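Long-range contacts in protein SAWADEE HOMEODOMAIN HOMOLOG 1 (Arabidopsis thaliana, PDB 4IUP), which binds methylated histone H3 tails through its SAWADEE domain, the part present here, and acts with RNA polymerase IV in RNA-directed DNA methylation: residues F6-A11 against T54-R59; L33-R38 against E48-K53. The protein carries 2 engineered substitutions. One frame throughout, in Å; residues are numbered along the deposited sequence.

Contact 1. Residues F6-A11 against T54-R59; sequences FEAKSA and TSVRER. With CVM (cymal-4), chain E.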
# COMPACT_ATOMS: atom_id res chain seq x y z
N PHE A 6 3.51 -2.36 -10.92
CA PHE A 6 2.31 -1.66 -10.51
C PHE A 6 1.45 -2.42 -9.50
O PHE A 6 1.51 -3.65 -9.41
CB PHE A 6 1.47 -1.31 -11.75
CG PHE A 6 2.21 -0.45 -12.73
CD1 PHE A 6 2.26 0.93 -12.57
CD2 PHE A 6 2.90 -1.03 -13.80
CE1 PHE A 6 2.98 1.73 -13.47
CE2 PHE A 6 3.63 -0.23 -14.70
CZ PHE A 6 3.66 1.15 -14.53
N GLU A 7 0.69 -1.65 -8.73
CA GLU A 7 -0.37 -2.19 -7.87
C GLU A 7 -1.65 -1.46 -8.21
O GLU A 7 -1.62 -0.31 -8.69
CB GLU A 7 -0.02 -2.07 -6.38
CG GLU A 7 0.32 -0.64 -5.87
CD GLU A 7 1.02 -0.64 -4.50
OE1 GLU A 7 1.71 -1.62 -4.18
OE2 GLU A 7 0.90 0.37 -3.76
N ALA A 8 -2.78 -2.13 -8.00
CA ALA A 8 -4.08 -1.56 -8.33
C ALA A 8 -5.05 -1.68 -7.16
O ALA A 8 -5.05 -2.68 -6.43
CB ALA A 8 -4.66 -2.24 -9.58
N LYS A 9 -5.91 -0.70 -7.01
CA LYS A 9 -6.83 -0.69 -5.91
C LYS A 9 -8.19 -1.21 -6.31
O LYS A 9 -8.84 -0.67 -7.16
CB LYS A 9 -6.96 0.70 -5.37
CG LYS A 9 -7.87 0.86 -4.24
CD LYS A 9 -7.66 2.26 -3.85
CE LYS A 9 -8.82 2.85 -3.43
NZ LYS A 9 -8.91 2.36 -2.08
N SER A 10 -8.60 -2.27 -5.67
CA SER A 10 -9.84 -2.93 -6.02
C SER A 10 -11.03 -2.09 -5.55
O SER A 10 -11.05 -1.62 -4.41
CB SER A 10 -9.88 -4.32 -5.40
OG SER A 10 -11.14 -4.93 -5.59
N ALA A 11 -12.00 -1.88 -6.43
CA ALA A 11 -13.23 -1.17 -6.06
C ALA A 11 -14.16 -2.06 -5.23
O ALA A 11 -15.20 -1.60 -4.74
CB ALA A 11 -13.94 -0.64 -7.29
N THR A 54 -7.10 7.04 -10.11
CA THR A 54 -7.17 6.88 -8.66
C THR A 54 -6.63 5.54 -8.16
O THR A 54 -6.24 5.41 -6.99
CB THR A 54 -8.62 7.00 -8.14
OG1 THR A 54 -9.41 5.94 -8.68
CG2 THR A 54 -9.24 8.34 -8.52
N SER A 55 -6.63 4.53 -9.03
CA SER A 55 -6.52 3.15 -8.55
C SER A 55 -5.44 2.30 -9.23
O SER A 55 -5.47 1.07 -9.12
CB SER A 55 -7.89 2.48 -8.63
OG SER A 55 -8.85 3.20 -7.87
N VAL A 56 -4.51 2.94 -9.93
CA VAL A 56 -3.30 2.29 -10.44
C VAL A 56 -2.10 3.17 -10.11
O VAL A 56 -2.12 4.37 -10.40
CB VAL A 56 -3.33 2.06 -11.98
CG1 VAL A 56 -2.05 1.37 -12.46
CG2 VAL A 56 -4.54 1.24 -12.39
N ARG A 57 -1.07 2.59 -9.50
CA ARG A 57 0.14 3.35 -9.18
C ARG A 57 1.35 2.44 -9.18
O ARG A 57 1.22 1.21 -9.17
CB ARG A 57 0.01 4.06 -7.82
CG ARG A 57 -0.07 3.11 -6.63
CD ARG A 57 -0.42 3.84 -5.33
NE ARG A 57 -0.38 2.92 -4.20
CZ ARG A 57 -0.89 3.18 -3.00
NH1 ARG A 57 -1.49 4.34 -2.75
NH2 ARG A 57 -0.80 2.26 -2.04
N GLU A 58 2.54 3.04 -9.18
CA GLU A 58 3.77 2.28 -9.06
C GLU A 58 3.75 1.53 -7.73
O GLU A 58 3.27 2.05 -6.72
CB GLU A 58 4.98 3.21 -9.13
CG GLU A 58 6.32 2.50 -9.27
CD GLU A 58 7.49 3.45 -9.47
OE1 GLU A 58 8.65 2.99 -9.41
OE2 GLU A 58 7.25 4.67 -9.69
N ARG A 59 4.26 0.30 -7.76
CA ARG A 59 4.19 -0.62 -6.63
C ARG A 59 4.93 -0.07 -5.43
O ARG A 59 5.99 0.55 -5.57
CB ARG A 59 4.79 -1.97 -7.04
CG ARG A 59 4.55 -3.12 -6.07
CD ARG A 59 4.95 -4.45 -6.70
NE ARG A 59 4.08 -4.80 -7.82
CZ ARG A 59 4.34 -5.78 -8.70
NH1 ARG A 59 5.45 -6.50 -8.59
NH2 ARG A 59 3.49 -6.03 -9.69
C1 CVM E . -0.20 4.98 -14.95
C2 CVM E . -0.96 3.68 -15.16
C3 CVM E . -0.17 2.74 -16.06
C4 CVM E . -1.06 2.18 -17.18
C6 CVM E . -0.39 1.09 -18.03
C7 CVM E . -0.30 1.56 -19.50
C8 CVM E . 0.65 0.70 -20.35
C9 CVM E . 0.99 -0.65 -19.69
C10 CVM E . 1.59 -0.49 -18.28
C11 CVM E . 1.01 0.72 -17.52
O12 CVM E . 0.47 4.92 -13.68
C13 CVM E . -0.00 5.89 -12.71
O14 CVM E . -0.99 6.85 -13.21
C15 CVM E . -1.52 7.71 -12.15
C16 CVM E . -0.41 8.46 -11.39
C17 CVM E . 0.83 7.62 -11.05
C18 CVM E . 1.22 6.65 -12.18
C19 CVM E . -2.51 8.73 -12.73
O20 CVM E . -2.19 9.02 -14.10
O21 CVM E . 1.94 8.49 -10.78
O22 CVM E . 2.19 5.71 -11.71
O23 CVM E . -0.96 8.93 -10.15
O HOH W 1 -10.68 1.27 -7.40

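Contact 2. Residues L33-R38 against E48-K53; sequences LEVRVR and EWVNVK. With CVM (cymal-4), chain E.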
# COMPACT_ATOMS: atom_id res chain seq x y z
N LEU A 33 -11.43 7.02 -17.41
CA LEU A 33 -10.68 5.97 -18.02
C LEU A 33 -10.38 4.83 -17.03
O LEU A 33 -9.87 5.07 -15.98
CB LEU A 33 -9.39 6.54 -18.59
CG LEU A 33 -8.39 5.60 -19.25
CD1 LEU A 33 -8.82 5.26 -20.67
CD2 LEU A 33 -6.98 6.18 -19.26
N GLU A 34 -10.71 3.61 -17.42
CA GLU A 34 -10.42 2.43 -16.60
C GLU A 34 -9.59 1.44 -17.41
O GLU A 34 -9.71 1.38 -18.64
CB GLU A 34 -11.71 1.77 -16.12
CG GLU A 34 -12.54 2.61 -15.14
CD GLU A 34 -13.76 1.86 -14.58
OE1 GLU A 34 -14.21 0.88 -15.20
OE2 GLU A 34 -14.27 2.27 -13.50
N VAL A 35 -8.75 0.67 -16.72
CA VAL A 35 -8.01 -0.42 -17.35
C VAL A 35 -8.43 -1.75 -16.72
O VAL A 35 -8.79 -1.80 -15.55
CB VAL A 35 -6.47 -0.26 -17.25
CG1 VAL A 35 -5.97 0.78 -18.23
CG2 VAL A 35 -6.02 0.10 -15.81
N ARG A 36 -8.40 -2.81 -17.52
CA ARG A 36 -8.68 -4.15 -17.00
C ARG A 36 -7.36 -4.80 -16.61
O ARG A 36 -6.46 -4.96 -17.45
CB ARG A 36 -9.43 -4.98 -18.04
CG ARG A 36 -9.85 -6.36 -17.53
CD ARG A 36 -11.20 -6.75 -18.11
NE ARG A 36 -11.65 -8.08 -17.71
CZ ARG A 36 -12.43 -8.35 -16.66
NH1 ARG A 36 -12.86 -7.37 -15.87
NH2 ARG A 36 -12.79 -9.60 -16.41
N VAL A 37 -7.24 -5.17 -15.34
CA VAL A 37 -5.98 -5.71 -14.84
C VAL A 37 -6.08 -7.19 -14.49
O VAL A 37 -7.13 -7.66 -14.06
CB VAL A 37 -5.41 -4.92 -13.63
CG1 VAL A 37 -5.01 -3.51 -14.05
CG2 VAL A 37 -6.41 -4.88 -12.48
N ARG A 38 -4.98 -7.90 -14.68
CA ARG A 38 -4.84 -9.26 -14.20
C ARG A 38 -3.92 -9.21 -13.00
O ARG A 38 -2.83 -8.63 -13.08
CB ARG A 38 -4.28 -10.17 -15.29
CG ARG A 38 -4.06 -11.61 -14.85
CD ARG A 38 -4.14 -12.56 -16.03
NE ARG A 38 -5.50 -12.68 -16.53
CZ ARG A 38 -5.82 -13.02 -17.78
NH1 ARG A 38 -4.87 -13.29 -18.67
NH2 ARG A 38 -7.09 -13.10 -18.13
N GLU A 48 -10.08 -7.48 -12.93
CA GLU A 48 -10.97 -6.40 -12.53
C GLU A 48 -10.74 -5.15 -13.36
O GLU A 48 -9.63 -4.91 -13.84
CB GLU A 48 -10.75 -6.03 -11.06
CG GLU A 48 -11.29 -7.02 -10.06
CD GLU A 48 -11.09 -6.58 -8.62
OE1 GLU A 48 -11.08 -5.35 -8.35
OE2 GLU A 48 -10.96 -7.46 -7.75
N TRP A 49 -11.78 -4.34 -13.52
CA TRP A 49 -11.66 -2.99 -14.05
C TRP A 49 -11.30 -2.05 -12.91
O TRP A 49 -11.92 -2.10 -11.84
CB TRP A 49 -12.98 -2.53 -14.67
CG TRP A 49 -13.35 -3.24 -15.94
CD1 TRP A 49 -14.29 -4.22 -16.09
CD2 TRP A 49 -12.81 -3.00 -17.25
NE1 TRP A 49 -14.36 -4.61 -17.41
CE2 TRP A 49 -13.46 -3.87 -18.14
CE3 TRP A 49 -11.83 -2.12 -17.75
CZ2 TRP A 49 -13.17 -3.90 -19.51
CZ3 TRP A 49 -11.54 -2.16 -19.11
CH2 TRP A 49 -12.21 -3.04 -19.97
N VAL A 50 -10.30 -1.20 -13.13
CA VAL A 50 -9.88 -0.21 -12.14
C VAL A 50 -9.65 1.15 -12.80
O VAL A 50 -9.13 1.23 -13.91
CB VAL A 50 -8.58 -0.63 -11.39
CG1 VAL A 50 -8.82 -1.87 -10.52
CG2 VAL A 50 -7.42 -0.86 -12.36
N ASN A 51 -10.04 2.20 -12.09
CA ASN A 51 -9.82 3.57 -12.54
C ASN A 51 -8.33 3.88 -12.63
O ASN A 51 -7.59 3.66 -11.67
CB ASN A 51 -10.53 4.54 -11.58
CG ASN A 51 -10.42 5.99 -12.02
OD1 ASN A 51 -9.36 6.60 -11.89
ND2 ASN A 51 -11.53 6.55 -12.50
N VAL A 52 -7.88 4.38 -13.79
CA VAL A 52 -6.45 4.64 -14.02
C VAL A 52 -5.93 5.74 -13.08
O VAL A 52 -4.89 5.56 -12.44
CB VAL A 52 -6.15 5.01 -15.50
CG1 VAL A 52 -4.68 5.40 -15.69
CG2 VAL A 52 -6.50 3.86 -16.41
N LYS A 53 -6.66 6.84 -12.99
CA LYS A 53 -6.23 8.00 -12.18
C LYS A 53 -6.11 7.71 -10.68
O LYS A 53 -5.12 8.09 -10.06
CB LYS A 53 -7.14 9.20 -12.43
CG LYS A 53 -6.71 10.46 -11.68
CD LYS A 53 -7.65 11.65 -11.93
CE LYS A 53 -9.03 11.46 -11.33
NZ LYS A 53 -9.06 11.68 -9.85
C1 CVM E . -0.20 4.98 -14.95
C2 CVM E . -0.96 3.68 -15.16
C3 CVM E . -0.17 2.74 -16.06
C4 CVM E . -1.06 2.18 -17.18
C6 CVM E . -0.39 1.09 -18.03
C7 CVM E . -0.30 1.56 -19.50
C8 CVM E . 0.65 0.70 -20.35
C9 CVM E . 0.99 -0.65 -19.69
C10 CVM E . 1.59 -0.49 -18.28
C11 CVM E . 1.01 0.72 -17.52
O12 CVM E . 0.47 4.92 -13.68
C13 CVM E . -0.00 5.89 -12.71
O14 CVM E . -0.99 6.85 -13.21
C15 CVM E . -1.52 7.71 -12.15
C16 CVM E . -0.41 8.46 -11.39
C17 CVM E . 0.83 7.62 -11.05
C18 CVM E . 1.22 6.65 -12.18
C19 CVM E . -2.51 8.73 -12.73
O20 CVM E . -2.19 9.02 -14.10
O21 CVM E . 1.94 8.49 -10.78
O22 CVM E . 2.19 5.71 -11.71
O23 CVM E . -0.96 8.93 -10.15
O HOH W 2 -8.76 7.42 -14.98
O HOH W 3 -13.94 4.65 -12.43
O HOH W 4 -13.96 0.48 -11.21

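Contact 1. Residues F6-A11 against T54-R59
E7 and R57 face each other across two antiparallel strands, 6-9 and 56-58, and close a hydrogen-bonded pair through E7 N to R57 O (2.9 Å) and R57 N to E7 O. At the end of strand 6-9 the register is kept by K9 N, which donates to S55 O over 2.8 Å. There a water bridges K9 O and S55 OG, the latter also hydrogen-bonded to T54 OG1.

Charge pairing lies on the sheet side carrying E7 and R57. Both residues hold CG between backbone N and carbonyl carbon (chi1 56° and 66°), and E7 CG lies 3.8 Å from R57 CG. E7 OE2 lies at the guanidinium edge, in its plane, forming a salt bridge with R57 NE at 2.9 Å on the anti lone pair and accepting from R57 NH2 at 3.1 Å. S60 OG also donates to it, while R57 NH2 forms a second salt bridge with D91 OD1 in strand 86-98. R59 makes another two-nitrogen grip, on a neutral atom: NE and NH2 both donate to F6 O from one side of its carbonyl plane, NH2 only slightly tilted from it and NE well above it. The turn at chi3 (-67°) brings NE there, and the carbonyl lies in the guanidinium plane.

Apolar contacts occupy the other side. A8 CB approaches V56 CG2 loosely, and F6 CD1 stands 4.3 Å from V56 CG1, with R57 O at the edge of the phenyl ring. Cymal-4 rests on F6 and V56, its C11 4.0 Å from F6 CE2 and its C2 3.7 Å from V56 CG1. This pairing of first and fifth strands is consistent with the SH3-like barrel of a tudor module, the first of the tandem pair.

Contact 2. Residues L33-R38 against E48-K53
The beta hairpin of strands 33-39 and 48-51 brings L33-R38 against E48-K53, within the first tudor-like module of the SAWADEE domain. V35 pairs with V50, and V37 with E48, each through two backbone hydrogen bonds. Past V35 and V50, at the hairpin end away from V37 and E48, V52 N still donates to L33 O, 3.0 Å away and almost straight at 178°, though the chain already turns into the short helix 52-55 that N51 caps through OD1 to T54 N.

On one side of the hairpin R36 lies across the indole of W49. Its CB sits over the six-membered ring, 3.7 Å from the centroid and 12° off the normal, a CH-pi contact. A bend at chi2 (144°) carries CD over the same face, nearer the rim, and NH1 comes within 3.5 Å of W49 CD1, the guanidinium plane being inclined to the ring. R26 adds a cation-pi contact to W49 and pairs with E34 OE1. An alanine in place of W49 would probably leave the aliphatic part of R36 without its aromatic cover and freer to turn, and R26 without its cation-pi partner. E34 OE1 touches W49 CB at 3.7 Å, and OE2 takes a 2.6 Å bond from a water that also accepts from N51 ND2.

On the other side the methyl groups of branched side chains meet. V52 CG2 touches both L33 CD2 (3.7 Å) and V35 CG1 (3.6 Å). V50 CG2 meets V35 CG2, and V37 CG1 more loosely. V56 of strand 56-62 packs on V35 and V50 from that side, and F22 lies against V37. Strand 16-27 flanks strand 33-39 along its other edge, bonding to the backbones of E34, R36 and R38.

Contact 2 is nested along the chain inside the loop that contact 1 closes: strand 6-9 comes first, then the hairpin of strands 33-39 and 48-51, then helix 52-55, which both contacts use, and strand 56-62. Their centres lie about 8 Å apart. In the sheet order, strand 16-27 separates strand 33-39 from strand 6-9, yet the curled sheet brings the two contacts together: V56 CG2 packs on V50 CG2 at 3.6 Å, and S10 OG probably hydrogen-bonds E48 OE1. Together they contribute V35, V50 and V56 to the apolar interior of the first tudor-like module, and cymal-4 touches both, away from the zinc site.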